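Local coordinates for protein diadenosine Tetraphosphate Hydrolase (Caenorhabditis elegans, PDB 1KTG) that hydrolyses diadenosine tetraphosphate asymmetrically to AMP and ATP, using divalent metal ions, as a monomeric member of the Nudix hydrolase family, at residues Lys4-Val9 with Trp46-Arg51; Leu8-Lys13 with Trp88-Asn93; Ala15-Phe20 with Trp109-Asp114; Leu21-Ser26 with His102-Trp107; Glu113-Ile118 with Ser126-Phe131. All blocks are in the same frame, centred on the assembly; numbering follows the deposited sequence.

Interaction 1. Residues Lys4-Val9 with Trp46-Arg51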
# COMPACT_ATOMS: atom_id res chain seq x y z
N LYS A 4 -13.71 -7.82 -0.51
CA LYS A 4 -12.49 -7.72 -1.30
C LYS A 4 -12.00 -6.29 -1.44
O LYS A 4 -12.77 -5.37 -1.73
CB LYS A 4 -12.75 -8.30 -2.69
N ALA A 5 -10.69 -6.12 -1.23
CA ALA A 5 -10.02 -4.84 -1.36
C ALA A 5 -8.66 -5.06 -1.99
O ALA A 5 -8.18 -6.19 -2.08
CB ALA A 5 -9.86 -4.19 0.01
N ALA A 6 -8.02 -3.98 -2.40
CA ALA A 6 -6.70 -4.07 -3.00
C ALA A 6 -5.98 -2.75 -2.89
O ALA A 6 -6.59 -1.70 -2.72
CB ALA A 6 -6.82 -4.47 -4.43
N GLY A 7 -4.66 -2.80 -3.04
CA GLY A 7 -3.87 -1.60 -3.00
C GLY A 7 -2.49 -1.84 -3.56
O GLY A 7 -2.20 -2.89 -4.13
N LEU A 8 -1.64 -0.84 -3.39
CA LEU A 8 -0.29 -0.88 -3.89
C LEU A 8 0.68 -0.53 -2.78
O LEU A 8 0.52 0.47 -2.09
CB LEU A 8 -0.13 0.13 -5.04
CG LEU A 8 -0.95 -0.13 -6.31
CD1 LEU A 8 -0.68 0.90 -7.37
CD2 LEU A 8 -0.72 -1.54 -6.84
N VAL A 9 1.66 -1.41 -2.57
CA VAL A 9 2.75 -1.12 -1.66
C VAL A 9 3.69 -0.26 -2.49
O VAL A 9 4.44 -0.76 -3.32
CB VAL A 9 3.44 -2.40 -1.16
CG1 VAL A 9 4.72 -2.06 -0.38
CG2 VAL A 9 2.49 -3.19 -0.28
N TRP A 46 -6.94 -5.35 -9.48
CA TRP A 46 -5.94 -4.52 -10.15
C TRP A 46 -6.49 -3.10 -10.29
O TRP A 46 -5.85 -2.14 -9.88
CB TRP A 46 -5.61 -5.14 -11.51
CG TRP A 46 -4.62 -4.41 -12.37
CD1 TRP A 46 -4.90 -3.73 -13.52
CD2 TRP A 46 -3.20 -4.37 -12.22
NE1 TRP A 46 -3.74 -3.23 -14.07
CE2 TRP A 46 -2.68 -3.61 -13.29
CE3 TRP A 46 -2.30 -4.89 -11.28
CZ2 TRP A 46 -1.32 -3.37 -13.44
CZ3 TRP A 46 -0.96 -4.63 -11.43
CH2 TRP A 46 -0.48 -3.88 -12.50
N GLN A 47 -7.69 -2.98 -10.86
CA GLN A 47 -8.27 -1.66 -11.09
C GLN A 47 -8.46 -0.92 -9.77
O GLN A 47 -8.23 0.29 -9.68
CB GLN A 47 -9.61 -1.80 -11.82
CG GLN A 47 -9.46 -2.28 -13.27
CD GLN A 47 -10.80 -2.55 -13.94
OE1 GLN A 47 -11.76 -2.94 -13.29
NE2 GLN A 47 -10.85 -2.35 -15.26
N ALA A 48 -8.89 -1.64 -8.75
CA ALA A 48 -9.17 -1.03 -7.46
C ALA A 48 -7.89 -0.48 -6.83
O ALA A 48 -7.85 0.65 -6.32
CB ALA A 48 -9.82 -2.04 -6.55
N ALA A 49 -6.83 -1.26 -6.88
CA ALA A 49 -5.55 -0.86 -6.30
C ALA A 49 -5.04 0.42 -6.94
O ALA A 49 -4.51 1.30 -6.28
CB ALA A 49 -4.54 -1.97 -6.47
N ILE A 50 -5.17 0.50 -8.26
CA ILE A 50 -4.70 1.67 -8.99
C ILE A 50 -5.56 2.89 -8.66
O ILE A 50 -5.05 3.98 -8.37
CB ILE A 50 -4.70 1.37 -10.50
CG1 ILE A 50 -3.66 0.29 -10.81
CG2 ILE A 50 -4.41 2.65 -11.31
CD1 ILE A 50 -3.75 -0.28 -12.21
N ARG A 51 -6.88 2.71 -8.68
CA ARG A 51 -7.78 3.83 -8.42
C ARG A 51 -7.64 4.34 -6.99
O ARG A 51 -7.63 5.55 -6.75
CB ARG A 51 -9.23 3.43 -8.71
CG ARG A 51 -10.25 4.50 -8.32
CD ARG A 51 -11.69 4.04 -8.40
NE ARG A 51 -11.84 2.74 -7.76
CZ ARG A 51 -11.84 2.55 -6.45
NH1 ARG A 51 -11.72 3.58 -5.63
NH2 ARG A 51 -11.96 1.32 -5.95
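With CG of Leu8 anti to its own carbonyl carbon (chi1 -64°) and CD1 continuing the chain extended (chi2 -179°), the leucine reaches off strand 4-9 to Ala49 on helix 46-51. Its CD2 lies 3.9 Å from Ala49 CB, and its CG passes 3.8 Å from Ala49 O, so one branch meets the methyl while the branch point rests beside the helix carbonyl. Ala49 packs directly on the strand backbone. Its CB is 3.4 Å from Gly7 O, and the CA atoms of Gly7 and Ala49 are 3.8 Å apart. Ala6 fills the next place along, its CB 4.0 Å from Ala49 CB and 4.4 Å from Ala48 CB. The axes of segments 4-9 and 46-51 approach to 6.0 Å and cross at -54°, a closeness consistent with the alanines that face each other, Ala6 on the strand and Ala48 and Ala49 on the helix. Helix 46-51 belongs to the Nudix box, and this is the face by which it lies on the central sheet of the Nudix fold. Leu64 and Ile66 pack on Leu8 from strand 64-78. An alanine at Leu8 would probably open a gap between Ala49 and those two residues, leaving the helix less firmly seated there. The segments meet through apolar carbons and backbone carbonyls with no hydrogen bond between them, and Ala49 O is taken by Thr53 OG1.

Interaction 2. Residues Leu8-Lys13 with Trp88-Asn93; sequences LVIYRK and WLAKLN
Tyr11 lies across Lys91, its neighbour on the adjacent strand, with the ring covering the start of the lysine chain. Tyr11 CB packs on Glu19 O of strand 17-25, and CG sits between the backbone N and the carbonyl carbon (chi1 75°). CD2 comes 3.3 Å from Ala90 O and also touches Leu89 CD1. CE2 lies 3.4 Å from Lys91 CA, which sits over one ring face, and CZ is 3.3 Å from Lys91 CB. CE1 meets Lys91 CG, which makes an off-centre CH-pi contact 4.2 Å from the ring centroid. At the tip, Tyr11 OH touches Lys91 CD and is hydrogen-bonded to His67. The strands beneath are parallel neighbours in the mixed sheet of the Nudix fold. Tyr11 N donates to Ala90 O at 2.9 Å, and Leu92 N to Tyr11 O at 2.8 Å in a nearly straight bond (172°). On the face opposite Tyr11, Ile10 CD1 touches Ala90 CB and its CG2 reaches Leu92 CB. A water accepts from Lys13 N and donates to Leu92 O, just beyond the last direct bond.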
# COMPACT_ATOMS: atom_id res chain seq x y z
N LEU A 8 -1.64 -0.84 -3.39
CA LEU A 8 -0.29 -0.88 -3.89
C LEU A 8 0.68 -0.53 -2.78
O LEU A 8 0.52 0.47 -2.09
CB LEU A 8 -0.13 0.13 -5.04
CG LEU A 8 -0.95 -0.13 -6.31
CD1 LEU A 8 -0.68 0.90 -7.37
CD2 LEU A 8 -0.72 -1.54 -6.84
N VAL A 9 1.66 -1.41 -2.57
CA VAL A 9 2.75 -1.12 -1.66
C VAL A 9 3.69 -0.26 -2.49
O VAL A 9 4.44 -0.76 -3.32
CB VAL A 9 3.44 -2.40 -1.16
CG1 VAL A 9 4.72 -2.06 -0.38
CG2 VAL A 9 2.49 -3.19 -0.28
N ILE A 10 3.56 1.04 -2.32
CA ILE A 10 4.40 2.00 -3.02
C ILE A 10 5.74 2.13 -2.31
O ILE A 10 5.77 2.27 -1.09
CB ILE A 10 3.74 3.37 -3.01
CG1 ILE A 10 2.33 3.32 -3.62
CG2 ILE A 10 4.65 4.40 -3.70
CD1 ILE A 10 2.28 2.90 -5.05
N TYR A 11 6.82 2.10 -3.08
CA TYR A 11 8.15 2.35 -2.53
C TYR A 11 8.88 3.32 -3.42
O TYR A 11 8.52 3.53 -4.59
CB TYR A 11 8.97 1.07 -2.38
CG TYR A 11 9.53 0.51 -3.68
CD1 TYR A 11 10.86 0.71 -4.02
CD2 TYR A 11 8.74 -0.23 -4.54
CE1 TYR A 11 11.39 0.20 -5.20
CE2 TYR A 11 9.26 -0.75 -5.72
CZ TYR A 11 10.58 -0.54 -6.04
OH TYR A 11 11.10 -1.06 -7.22
N ARG A 12 9.91 3.92 -2.85
CA ARG A 12 10.82 4.76 -3.60
C ARG A 12 12.23 4.43 -3.15
O ARG A 12 12.43 3.73 -2.15
CB ARG A 12 10.51 6.24 -3.38
CG ARG A 12 10.96 6.77 -2.02
CD ARG A 12 10.55 8.21 -1.77
NE ARG A 12 11.01 8.68 -0.47
CZ ARG A 12 10.80 9.90 0.00
NH1 ARG A 12 10.15 10.80 -0.73
NH2 ARG A 12 11.28 10.21 1.20
N LYS A 13 13.20 4.91 -3.91
CA LYS A 13 14.59 4.75 -3.53
C LYS A 13 15.10 6.16 -3.26
O LYS A 13 15.07 7.01 -4.15
CB LYS A 13 15.39 4.04 -4.64
CG LYS A 13 16.25 2.91 -4.11
CD LYS A 13 16.90 2.11 -5.21
CE LYS A 13 16.91 0.64 -4.86
NZ LYS A 13 17.99 -0.06 -5.58
N TRP A 88 0.02 -5.24 -4.73
CA TRP A 88 1.14 -5.36 -5.65
C TRP A 88 2.21 -4.35 -5.23
O TRP A 88 1.90 -3.28 -4.73
CB TRP A 88 0.72 -5.01 -7.08
CG TRP A 88 -0.01 -6.06 -7.85
CD1 TRP A 88 0.54 -6.98 -8.71
CD2 TRP A 88 -1.43 -6.24 -7.93
NE1 TRP A 88 -0.45 -7.74 -9.28
CE2 TRP A 88 -1.67 -7.31 -8.82
CE3 TRP A 88 -2.52 -5.62 -7.32
CZ2 TRP A 88 -2.96 -7.75 -9.11
CZ3 TRP A 88 -3.79 -6.06 -7.62
CH2 TRP A 88 -4.00 -7.12 -8.50
N LEU A 89 3.48 -4.70 -5.44
CA LEU A 89 4.60 -3.79 -5.17
C LEU A 89 4.74 -2.82 -6.36
O LEU A 89 4.62 -3.22 -7.50
CB LEU A 89 5.89 -4.60 -4.96
CG LEU A 89 7.15 -3.84 -4.57
CD1 LEU A 89 7.01 -3.17 -3.20
CD2 LEU A 89 8.37 -4.74 -4.61
N ALA A 90 4.98 -1.54 -6.09
CA ALA A 90 5.06 -0.54 -7.15
C ALA A 90 6.07 0.55 -6.81
O ALA A 90 6.02 1.13 -5.73
CB ALA A 90 3.69 0.07 -7.37
N LYS A 91 6.96 0.82 -7.75
CA LYS A 91 7.98 1.83 -7.55
C LYS A 91 7.51 3.20 -8.01
O LYS A 91 7.06 3.35 -9.14
CB LYS A 91 9.23 1.49 -8.33
CG LYS A 91 10.35 2.50 -8.18
CD LYS A 91 11.64 2.03 -8.83
CE LYS A 91 12.77 3.01 -8.60
NZ LYS A 91 14.04 2.51 -9.19
N LEU A 92 7.61 4.19 -7.13
CA LEU A 92 7.37 5.58 -7.50
C LEU A 92 8.67 6.06 -8.14
O LEU A 92 9.65 6.29 -7.45
CB LEU A 92 7.02 6.42 -6.28
CG LEU A 92 6.66 7.88 -6.56
CD1 LEU A 92 5.35 7.98 -7.34
CD2 LEU A 92 6.55 8.65 -5.25
N ASN A 93 8.66 6.22 -9.45
CA ASN A 93 9.87 6.51 -10.21
C ASN A 93 10.51 7.86 -9.99
O ASN A 93 11.74 7.97 -9.92
CB ASN A 93 9.55 6.31 -11.68
CG ASN A 93 9.27 4.86 -11.98
OD1 ASN A 93 10.02 3.99 -11.54
ND2 ASN A 93 8.19 4.59 -12.69
O HOH W 1 12.51 6.33 -6.57

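Interaction 3. Residues Ala15-Phe20 with Trp109-Asp114; sequences AGKIEF and WCELED. With MG (magnesium ion), chain E.
Phe20 and Cys110 form an antiparallel hydrogen-bonded pair, with Phe20 N donating to Cys110 O at 2.7 Å and Cys110 N to Phe20 O at 2.8 Å. The Phe20 ring, CG anti to the carbonyl carbon (chi1 -60°), turns an edge to Cys110 O and lies side by side with Leu112, CE1 4.1 Å from Leu112 CD1. Glu19 crosses Trp109 at about a right angle, OE1 3.4 Å from Trp109 CB; the same oxygen is salt-bridged to Arg12, whose guanidinium makes a cation-pi contact with Trp109. This is where strand 17-25 of the Nudix sheet pairs with strand 104-110, just before the chain enters helix 112-119 with Glu111 at the N-cap position. A water bridges Ile18 O and Leu112 N in the first turn. Farther out, Glu111 OE2 binds a magnesium ion at 2.0 Å, and two of the metal's waters each donate to Glu19 OE2. Lys17 crosses Glu111 at about a right angle, and its NZ forms a salt bridge with Glu111 OE1 at 3.2 Å, the hydrogen bond within it weak.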
# COMPACT_ATOMS: atom_id res chain seq x y z
N ALA A 15 18.28 8.23 -2.24
CA ALA A 15 19.72 8.16 -2.07
C ALA A 15 20.19 6.72 -1.85
O ALA A 15 21.08 6.47 -1.04
CB ALA A 15 20.18 9.05 -0.91
N GLY A 16 19.59 5.79 -2.58
CA GLY A 16 19.97 4.39 -2.54
C GLY A 16 19.18 3.54 -1.55
O GLY A 16 19.28 2.31 -1.58
N LYS A 17 18.41 4.18 -0.68
CA LYS A 17 17.64 3.45 0.34
C LYS A 17 16.17 3.27 -0.02
O LYS A 17 15.49 4.22 -0.39
CB LYS A 17 17.75 4.15 1.71
CG LYS A 17 17.28 3.30 2.89
CD LYS A 17 18.19 2.06 3.07
CE LYS A 17 19.13 2.06 4.29
NZ LYS A 17 19.19 3.26 5.15
N ILE A 18 15.69 2.04 0.13
CA ILE A 18 14.29 1.73 -0.11
C ILE A 18 13.44 2.30 1.02
O ILE A 18 13.78 2.15 2.21
CB ILE A 18 14.07 0.21 -0.20
CG1 ILE A 18 14.83 -0.39 -1.39
CG2 ILE A 18 12.58 -0.11 -0.30
CD1 ILE A 18 14.31 0.02 -2.72
N GLU A 19 12.36 2.99 0.66
CA GLU A 19 11.39 3.50 1.61
C GLU A 19 10.00 3.15 1.11
O GLU A 19 9.76 3.20 -0.10
CB GLU A 19 11.52 5.02 1.77
CG GLU A 19 12.85 5.46 2.36
CD GLU A 19 12.93 6.97 2.57
OE1 GLU A 19 12.20 7.71 1.89
OE2 GLU A 19 13.72 7.42 3.42
N PHE A 20 9.13 2.78 2.03
CA PHE A 20 7.72 2.44 1.75
C PHE A 20 6.76 3.54 2.21
O PHE A 20 6.91 4.12 3.31
CB PHE A 20 7.35 1.12 2.46
CG PHE A 20 8.19 -0.05 2.04
CD1 PHE A 20 9.31 -0.39 2.76
CD2 PHE A 20 7.88 -0.76 0.89
CE1 PHE A 20 10.11 -1.46 2.37
CE2 PHE A 20 8.67 -1.83 0.49
CZ PHE A 20 9.79 -2.17 1.23
N TRP A 109 7.29 8.28 4.70
CA TRP A 109 8.11 7.41 3.87
C TRP A 109 9.00 6.66 4.86
O TRP A 109 9.81 7.26 5.56
CB TRP A 109 8.94 8.21 2.88
CG TRP A 109 8.13 8.70 1.71
CD1 TRP A 109 7.63 9.95 1.53
CD2 TRP A 109 7.76 7.94 0.56
NE1 TRP A 109 6.96 10.01 0.33
CE2 TRP A 109 7.03 8.79 -0.28
CE3 TRP A 109 7.97 6.61 0.16
CZ2 TRP A 109 6.51 8.36 -1.50
CZ3 TRP A 109 7.45 6.20 -1.06
CH2 TRP A 109 6.73 7.07 -1.87
N CYS A 110 8.85 5.34 4.91
CA CYS A 110 9.49 4.53 5.94
C CYS A 110 10.43 3.45 5.44
O CYS A 110 10.07 2.69 4.56
CB CYS A 110 8.42 3.81 6.76
SG CYS A 110 6.99 4.81 7.24
N GLU A 111 11.61 3.38 6.06
CA GLU A 111 12.52 2.27 5.85
C GLU A 111 11.84 0.99 6.39
O GLU A 111 10.94 1.06 7.24
CB GLU A 111 13.86 2.52 6.53
CG GLU A 111 14.68 3.59 5.85
CD GLU A 111 16.04 3.79 6.50
OE1 GLU A 111 16.63 2.79 6.94
OE2 GLU A 111 16.51 4.95 6.54
N LEU A 112 12.25 -0.16 5.89
CA LEU A 112 11.58 -1.42 6.21
C LEU A 112 11.19 -1.66 7.67
O LEU A 112 10.05 -1.98 7.97
CB LEU A 112 12.44 -2.59 5.73
CG LEU A 112 11.88 -3.96 6.09
CD1 LEU A 112 10.56 -4.22 5.38
CD2 LEU A 112 12.89 -5.03 5.75
N GLU A 113 12.15 -1.54 8.58
CA GLU A 113 11.85 -1.86 9.97
C GLU A 113 10.85 -0.89 10.59
O GLU A 113 9.97 -1.30 11.36
CB GLU A 113 13.14 -1.92 10.77
CG GLU A 113 14.05 -3.06 10.32
CD GLU A 113 13.42 -4.45 10.44
OE1 GLU A 113 12.50 -4.65 11.27
OE2 GLU A 113 13.85 -5.35 9.69
N ASP A 114 10.98 0.38 10.24
CA ASP A 114 10.09 1.42 10.72
C ASP A 114 8.70 1.21 10.15
O ASP A 114 7.67 1.37 10.84
CB ASP A 114 10.64 2.78 10.29
CG ASP A 114 9.88 3.94 10.88
OD1 ASP A 114 9.58 4.91 10.13
OD2 ASP A 114 9.54 3.97 12.08
MG MG E . 16.19 6.93 6.10
O HOH W 2 14.15 -0.22 3.71
O HOH W 3 16.18 6.62 3.94
O HOH W 4 14.05 6.82 5.90

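Interaction 4. Residues Leu21-Ser26 with His102-Trp107; sequences LLLQAS and HEHQNW. With MG (magnesium ion), chain I; MG (magnesium ion), chain H; OH (hydroxide ion), chain D.
Ser26 meets the start of segment 102-107, where its OG donates to His102 O at 2.7 Å, in the carbonyl plane. Next, Glu103 accepts from Ser26 N through its backbone O, the donor standing 47° out of the carbonyl plane. Its carboxylate bridges two magnesium ions, OE1 at 2.2 Å from one and OE2 at 2.1 Å from the other; a hydroxide joins the same two metals. The His104 ring takes Leu23 CD1 over the centre of one face, 4.1 Å from the centroid, while Leu23 CB lies 3.4 Å from His104 CD2. An alanine at His104 would probably leave Leu23 CD1 without its covering ring and open a gap beside Glu56. Gln105 N donates to Gln24 O at 2.8 Å as the chain turns its corner, and Asn106 O receives Gln24 N. Last, Trp107 CD1 touches Leu21 CD1 at 3.6 Å, and its CB touches Leu23 CD2. The bonds to His102 O and Glu103 O and from Gln105 N fix the backbone around Glu103, consistent with holding this metal ligand beside Glu52 and Glu56.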
# COMPACT_ATOMS: atom_id res chain seq x y z
N LEU A 21 5.74 3.83 1.40
CA LEU A 21 4.77 4.86 1.73
C LEU A 21 3.63 4.31 2.57
O LEU A 21 2.96 3.36 2.18
CB LEU A 21 4.21 5.51 0.46
CG LEU A 21 3.15 6.61 0.67
CD1 LEU A 21 3.72 7.82 1.42
CD2 LEU A 21 2.52 7.05 -0.66
N LEU A 22 3.41 4.89 3.74
CA LEU A 22 2.29 4.53 4.59
C LEU A 22 1.42 5.75 4.80
O LEU A 22 1.94 6.88 4.91
CB LEU A 22 2.76 3.96 5.93
CG LEU A 22 3.51 2.63 5.86
CD1 LEU A 22 3.93 2.22 7.26
CD2 LEU A 22 2.66 1.54 5.23
N LEU A 23 0.11 5.51 4.87
CA LEU A 23 -0.91 6.54 5.09
C LEU A 23 -1.67 6.27 6.40
O LEU A 23 -2.04 5.14 6.72
CB LEU A 23 -1.92 6.55 3.95
CG LEU A 23 -1.39 6.54 2.52
CD1 LEU A 23 -2.58 6.54 1.56
CD2 LEU A 23 -0.49 7.74 2.26
N GLN A 24 -1.90 7.33 7.16
CA GLN A 24 -2.59 7.21 8.43
C GLN A 24 -4.06 7.58 8.26
O GLN A 24 -4.39 8.69 7.82
CB GLN A 24 -1.92 8.10 9.47
CG GLN A 24 -2.38 7.79 10.86
CD GLN A 24 -1.92 8.82 11.87
OE1 GLN A 24 -1.75 9.99 11.54
NE2 GLN A 24 -1.75 8.38 13.12
N ALA A 25 -4.93 6.64 8.62
CA ALA A 25 -6.37 6.83 8.49
C ALA A 25 -6.82 8.01 9.33
O ALA A 25 -6.33 8.23 10.43
CB ALA A 25 -7.10 5.59 8.93
N SER A 26 -7.79 8.75 8.82
CA SER A 26 -8.33 9.92 9.51
C SER A 26 -9.43 9.55 10.50
O SER A 26 -9.96 10.41 11.21
CB SER A 26 -8.88 10.89 8.48
OG SER A 26 -9.96 10.29 7.80
N HIS A 102 -9.75 12.99 2.23
CA HIS A 102 -10.35 13.00 3.56
C HIS A 102 -10.17 11.69 4.31
O HIS A 102 -10.34 11.66 5.53
CB HIS A 102 -11.84 13.33 3.49
CG HIS A 102 -12.67 12.29 2.81
ND1 HIS A 102 -13.08 11.14 3.45
CD2 HIS A 102 -13.19 12.24 1.56
CE1 HIS A 102 -13.80 10.41 2.61
NE2 HIS A 102 -13.89 11.06 1.46
N GLU A 103 -9.81 10.61 3.61
CA GLU A 103 -9.64 9.30 4.25
C GLU A 103 -8.36 9.16 5.09
O GLU A 103 -8.25 8.23 5.89
CB GLU A 103 -9.75 8.18 3.21
CG GLU A 103 -11.16 8.03 2.68
CD GLU A 103 -11.38 6.83 1.79
OE1 GLU A 103 -10.40 6.21 1.32
OE2 GLU A 103 -12.56 6.52 1.55
N HIS A 104 -7.41 10.08 4.92
CA HIS A 104 -6.14 10.04 5.64
C HIS A 104 -5.72 11.39 6.20
O HIS A 104 -6.12 12.44 5.69
CB HIS A 104 -5.05 9.40 4.77
CG HIS A 104 -5.41 8.01 4.36
ND1 HIS A 104 -6.20 7.75 3.26
CD2 HIS A 104 -5.18 6.82 4.96
CE1 HIS A 104 -6.41 6.45 3.18
NE2 HIS A 104 -5.81 5.86 4.20
N GLN A 105 -4.93 11.34 7.27
CA GLN A 105 -4.56 12.56 7.98
C GLN A 105 -3.05 12.81 8.01
O GLN A 105 -2.62 13.86 8.47
CB GLN A 105 -5.11 12.52 9.42
CG GLN A 105 -4.60 11.34 10.27
CD GLN A 105 -5.10 11.41 11.70
OE1 GLN A 105 -4.36 11.17 12.64
NE2 GLN A 105 -6.37 11.76 11.86
N ASN A 106 -2.27 11.85 7.53
CA ASN A 106 -0.81 12.01 7.50
C ASN A 106 -0.20 10.87 6.69
O ASN A 106 -0.89 9.93 6.31
CB ASN A 106 -0.25 11.98 8.93
CG ASN A 106 1.14 12.63 9.05
OD1 ASN A 106 1.77 12.55 10.11
ND2 ASN A 106 1.60 13.28 8.00
N TRP A 107 1.09 10.98 6.38
CA TRP A 107 1.79 9.92 5.68
C TRP A 107 3.23 9.92 6.13
O TRP A 107 3.68 10.83 6.80
CB TRP A 107 1.70 10.09 4.15
CG TRP A 107 2.61 11.14 3.56
CD1 TRP A 107 3.91 10.98 3.17
CD2 TRP A 107 2.28 12.50 3.25
NE1 TRP A 107 4.41 12.15 2.66
CE2 TRP A 107 3.43 13.10 2.69
CE3 TRP A 107 1.13 13.28 3.39
CZ2 TRP A 107 3.46 14.43 2.29
CZ3 TRP A 107 1.16 14.60 2.99
CH2 TRP A 107 2.32 15.17 2.45
MG MG I . -10.05 4.78 -0.28
MG MG H . -13.48 4.90 0.65
O OH D . -12.14 4.80 -0.83
O HOH W 5 -14.59 3.35 -0.55
O HOH W 6 -15.08 5.00 2.07
O HOH W 7 -14.56 6.47 -0.56
O HOH W 8 -9.99 6.55 -1.55

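Interaction 5. Residues Glu113-Ile118 with Ser126-Phe131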
# COMPACT_ATOMS: atom_id res chain seq x y z
N GLU A 113 12.15 -1.54 8.58
CA GLU A 113 11.85 -1.86 9.97
C GLU A 113 10.85 -0.89 10.59
O GLU A 113 9.97 -1.30 11.36
CB GLU A 113 13.14 -1.92 10.77
CG GLU A 113 14.05 -3.06 10.32
CD GLU A 113 13.42 -4.45 10.44
OE1 GLU A 113 12.50 -4.65 11.27
OE2 GLU A 113 13.85 -5.35 9.69
N ASP A 114 10.98 0.38 10.24
CA ASP A 114 10.09 1.42 10.72
C ASP A 114 8.70 1.21 10.15
O ASP A 114 7.67 1.37 10.84
CB ASP A 114 10.64 2.78 10.29
CG ASP A 114 9.88 3.94 10.88
OD1 ASP A 114 9.58 4.91 10.13
OD2 ASP A 114 9.54 3.97 12.08
N ALA A 115 8.65 0.84 8.87
CA ALA A 115 7.38 0.57 8.22
C ALA A 115 6.66 -0.57 8.93
O ALA A 115 5.44 -0.51 9.16
CB ALA A 115 7.58 0.25 6.75
N ILE A 116 7.41 -1.60 9.31
CA ILE A 116 6.82 -2.75 9.99
C ILE A 116 6.27 -2.32 11.35
O ILE A 116 5.14 -2.67 11.71
CB ILE A 116 7.84 -3.89 10.14
CG1 ILE A 116 8.14 -4.51 8.78
CG2 ILE A 116 7.32 -4.97 11.06
CD1 ILE A 116 9.44 -5.31 8.76
N LYS A 117 7.06 -1.57 12.09
CA LYS A 117 6.63 -1.08 13.39
C LYS A 117 5.35 -0.24 13.27
O LYS A 117 4.41 -0.41 14.06
CB LYS A 117 7.73 -0.26 14.06
N ILE A 118 5.32 0.68 12.31
CA ILE A 118 4.19 1.60 12.14
C ILE A 118 2.93 0.88 11.64
O ILE A 118 1.82 1.17 12.10
CB ILE A 118 4.56 2.78 11.20
CG1 ILE A 118 5.53 3.74 11.91
CG2 ILE A 118 3.32 3.53 10.74
CD1 ILE A 118 6.07 4.88 11.04
N SER A 126 5.12 -9.27 7.63
CA SER A 126 5.64 -10.38 6.82
C SER A 126 5.57 -10.06 5.32
O SER A 126 6.47 -10.41 4.56
CB SER A 126 4.86 -11.65 7.13
OG SER A 126 5.08 -12.05 8.46
N LEU A 127 4.49 -9.39 4.91
CA LEU A 127 4.31 -9.00 3.51
C LEU A 127 5.41 -8.02 3.10
O LEU A 127 6.05 -8.18 2.06
CB LEU A 127 2.92 -8.39 3.32
CG LEU A 127 2.52 -7.97 1.91
CD1 LEU A 127 1.00 -8.04 1.73
CD2 LEU A 127 3.02 -6.58 1.61
N LEU A 128 5.65 -7.02 3.93
CA LEU A 128 6.69 -6.03 3.64
C LEU A 128 8.07 -6.70 3.56
O LEU A 128 8.88 -6.36 2.70
CB LEU A 128 6.68 -4.91 4.70
CG LEU A 128 5.46 -3.99 4.71
CD1 LEU A 128 5.46 -3.09 5.94
CD2 LEU A 128 5.38 -3.17 3.45
N ARG A 129 8.33 -7.68 4.43
CA ARG A 129 9.61 -8.40 4.38
C ARG A 129 9.73 -9.15 3.06
O ARG A 129 10.79 -9.15 2.43
CB ARG A 129 9.75 -9.37 5.56
CG ARG A 129 9.91 -8.66 6.89
CD ARG A 129 10.30 -9.53 8.05
NE ARG A 129 10.38 -8.76 9.28
CZ ARG A 129 11.39 -7.96 9.63
NH1 ARG A 129 11.34 -7.30 10.78
NH2 ARG A 129 12.46 -7.81 8.85
N LYS A 130 8.63 -9.77 2.63
CA LYS A 130 8.60 -10.52 1.38
C LYS A 130 8.89 -9.62 0.20
O LYS A 130 9.69 -9.94 -0.68
CB LYS A 130 7.23 -11.17 1.21
N PHE A 131 8.23 -8.46 0.19
CA PHE A 131 8.39 -7.48 -0.86
C PHE A 131 9.80 -6.90 -0.86
O PHE A 131 10.37 -6.67 -1.92
CB PHE A 131 7.34 -6.38 -0.69
CG PHE A 131 5.97 -6.78 -1.18
CD1 PHE A 131 5.01 -5.81 -1.44
CD2 PHE A 131 5.65 -8.12 -1.39
CE1 PHE A 131 3.74 -6.17 -1.92
CE2 PHE A 131 4.38 -8.48 -1.86
CZ PHE A 131 3.43 -7.51 -2.12
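Arg129 grips Glu113 end-on, with NH1 on OE1 and NH2 on OE2, each pair 2.9 Å apart. Both oxygens are met on their syn side, though the two flat groups are not coplanar, their planes being 36° apart. Over the centre of one guanidinium face lies Ile116 CD1, 3.4 Å from Arg129 CZ, so a methyl covers the charged group while the carboxylate is met at the NH1/NH2 end, its oxygens tilted out of the guanidinium plane. The bend of Glu113 at chi2 (-59°) turns CD back from an extended course, and the extended Arg129 chain, from CG to NE, reaches across to helix 112-119. Deeper in, Leu128 CD1 touches Ala115 CB at 4.0 Å and Ile116 CG1 at 4.2 Å, Ile116 and Leu128 sliding past each other in opposite directions. Leu128 packs in turn on Val9 of strand 3-14, and Ala115 on Cys110. The axes of segments 113-118 and 126-131 come within 9.8 Å at 159°, a nearly antiparallel helix pair laid against the sheet of the Nudix fold.

In the fold
Interactions 1 and 2 share Leu8 and Val9 of strand 3-14, and their tryptophans touch, Trp46 CE3 being 3.5 Å from Trp88 CE2. Helix 46-51 and the helix pair of interaction 5 lie on opposite sides of the sheet, as in the Nudix alpha/beta/alpha sandwich; on the latter side Val9 CG2 reaches Phe131 CE1 at 3.6 Å. Interactions 3 and 4 are successive parts of one strand pairing, 17-25 with 104-110, their centres about 17 Å apart. Glu103 in interaction 4 binds two ions of the magnesium cluster, with Glu52 and Glu56 of the Nudix box on one of them; the Ala48 side chain of interaction 1 is about 8 Å from a magnesium ion, and that of Leu128 in interaction 5 about 10 Å from the bound AMP.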